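Local structure of apical membrane antigen AMA1 (Toxoplasma gondii ME49, 4YIV) at residues A137-A140 with F141-A145. The protein takes part in host cell invasion as a component of the moving junction, the ring formed between the parasite's apical tip and the host plasma membrane. Numbering follows the deposited sequence.
Sequences AEFA and FKTVA
Thr143 turns its hydroxyl back onto the last turn of the helix, where OG1 donates to the carbonyl O of Phe139 at 2.7 Å. With chi1 at -60° the hydroxyl lies beside the threonine's own backbone N, and the donor approaches 31° off the carbonyl plane. OG1 also lies over the centre of the Phe139 ring, 3.9 Å above its plane, a van der Waals contact while its proton goes to Phe139 O. Regular i to i+4 bonding ends with Phe141 N to Ala137 O at 2.8 Å and Lys142 N to Glu138 O at 2.9 Å; Lys142 N also makes a weak bond to Phe139 O. The backbone departs from the helical path at Lys142, and Thr143 N then drops back to an i to i+3 bond with Ala140 O, 3.1 Å long. This carboxy-terminal turn closes helix 132-141 of the AMA1 ectodomain, whose inner side rests on the antiparallel sheet that holds strands 159-162 and 167-170: Ala137 and Ala140 touch Phe159, while Phe139 packs on Cys168 and Ile170. On another side of the helix Glu138 and Lys142, both extended beyond CG, run side by side in the same direction and form a salt bridge from NZ to OE1 at 2.8 Å. The ammonium takes the anti side of OE1, 19° out of the carboxylate plane. In this buried glutamate OE1 also accepts from Lys128 N, and OE2 accepts from Ala129 N, main-chain amides that would probably stabilise its negative charge. Beyond the contact, Arg156 donates from NE to the carbonyl O of Phe141 and makes a cation-pi contact with its ring.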
loop_
_atom_site.group_PDB
_atom_site.type_symbol
_atom_site.label_atom_id
_atom_site.label_comp_id
_atom_site.label_asym_id
_atom_site.label_seq_id
_atom_site.Cartn_x
_atom_site.Cartn_y
_atom_site.Cartn_z
ATOM N N ALA A 137 -5.094 -8.332 9.757
ATOM C CA ALA A 137 -3.749 -8.774 9.392
ATOM C C ALA A 137 -3.256 -9.941 10.267
ATOM O O ALA A 137 -2.618 -10.883 9.777
ATOM C CB ALA A 137 -2.803 -7.611 9.481
ATOM N N GLU A 138 -3.546 -9.889 11.564
ATOM C CA GLU A 138 -3.142 -10.959 12.469
ATOM C C GLU A 138 -3.878 -12.248 12.152
ATOM O O GLU A 138 -3.300 -13.333 12.186
ATOM C CB GLU A 138 -3.377 -10.515 13.920
ATOM C CG GLU A 138 -2.907 -11.507 14.975
ATOM C CD GLU A 138 -3.089 -10.970 16.400
ATOM O OE1 GLU A 138 -2.744 -11.711 17.336
ATOM O OE2 GLU A 138 -3.588 -9.823 16.571
ATOM N N PHE A 139 -5.160 -12.119 11.824
ATOM C CA PHE A 139 -5.961 -13.243 11.387
ATOM C C PHE A 139 -5.355 -13.908 10.150
ATOM O O PHE A 139 -5.278 -15.137 10.059
ATOM C CB PHE A 139 -7.380 -12.790 11.087
ATOM C CG PHE A 139 -8.267 -13.890 10.609
ATOM C CD1 PHE A 139 -8.519 -14.985 11.413
ATOM C CD2 PHE A 139 -8.861 -13.818 9.349
ATOM C CE1 PHE A 139 -9.341 -16.021 10.964
ATOM C CE2 PHE A 139 -9.682 -14.848 8.882
ATOM C CZ PHE A 139 -9.931 -15.936 9.680
ATOM N N ALA A 140 -4.911 -13.087 9.210
ATOM C CA ALA A 140 -4.236 -13.614 8.011
ATOM C C ALA A 140 -2.893 -14.270 8.398
ATOM O O ALA A 140 -2.539 -15.354 7.897
ATOM C CB ALA A 140 -4.023 -12.495 7.002
ATOM N N PHE A 141 -2.162 -13.647 9.308
ATOM C CA PHE A 141 -0.868 -14.217 9.707
ATOM C C PHE A 141 -1.046 -15.586 10.382
ATOM O O PHE A 141 -0.201 -16.480 10.225
ATOM C CB PHE A 141 -0.098 -13.285 10.635
ATOM C CG PHE A 141 1.266 -13.800 10.971
ATOM C CD1 PHE A 141 2.286 -13.794 10.018
ATOM C CD2 PHE A 141 1.525 -14.352 12.228
ATOM C CE1 PHE A 141 3.552 -14.301 10.325
ATOM C CE2 PHE A 141 2.786 -14.867 12.539
ATOM C CZ PHE A 141 3.800 -14.844 11.592
ATOM N N LYS A 142 -2.169 -15.769 11.084
ATOM C CA LYS A 142 -2.439 -17.027 11.765
ATOM C C LYS A 142 -3.199 -18.045 10.918
ATOM O O LYS A 142 -3.568 -19.098 11.411
ATOM C CB LYS A 142 -3.194 -16.724 13.072
ATOM C CG LYS A 142 -2.297 -15.977 14.037
ATOM C CD LYS A 142 -2.988 -15.587 15.349
ATOM C CE LYS A 142 -1.980 -14.872 16.239
ATOM N NZ LYS A 142 -2.519 -14.504 17.568
ATOM N N THR A 143 -3.387 -17.737 9.639
ATOM C CA THR A 143 -4.069 -18.610 8.679
ATOM C C THR A 143 -3.027 -19.104 7.645
ATOM O O THR A 143 -2.414 -18.304 6.941
ATOM C CB THR A 143 -5.247 -17.862 7.948
ATOM O OG1 THR A 143 -6.236 -17.410 8.898
ATOM C CG2 THR A 143 -5.938 -18.750 6.944
ATOM N N VAL A 144 -2.794 -20.406 7.572
ATOM C CA VAL A 144 -1.827 -20.935 6.605
ATOM C C VAL A 144 -2.552 -21.836 5.623
ATOM O O VAL A 144 -3.601 -22.393 5.946
ATOM C CB VAL A 144 -0.689 -21.750 7.270
ATOM C CG1 VAL A 144 0.254 -20.841 8.056
ATOM C CG2 VAL A 144 -1.271 -22.904 8.134
ATOM N N ALA A 145 -1.991 -21.968 4.424
ATOM C CA ALA A 145 -2.479 -22.922 3.455
ATOM C C ALA A 145 -2.307 -24.361 3.976
ATOM O O ALA A 145 -1.278 -24.714 4.563
ATOM C CB ALA A 145 -1.750 -22.750 2.153
#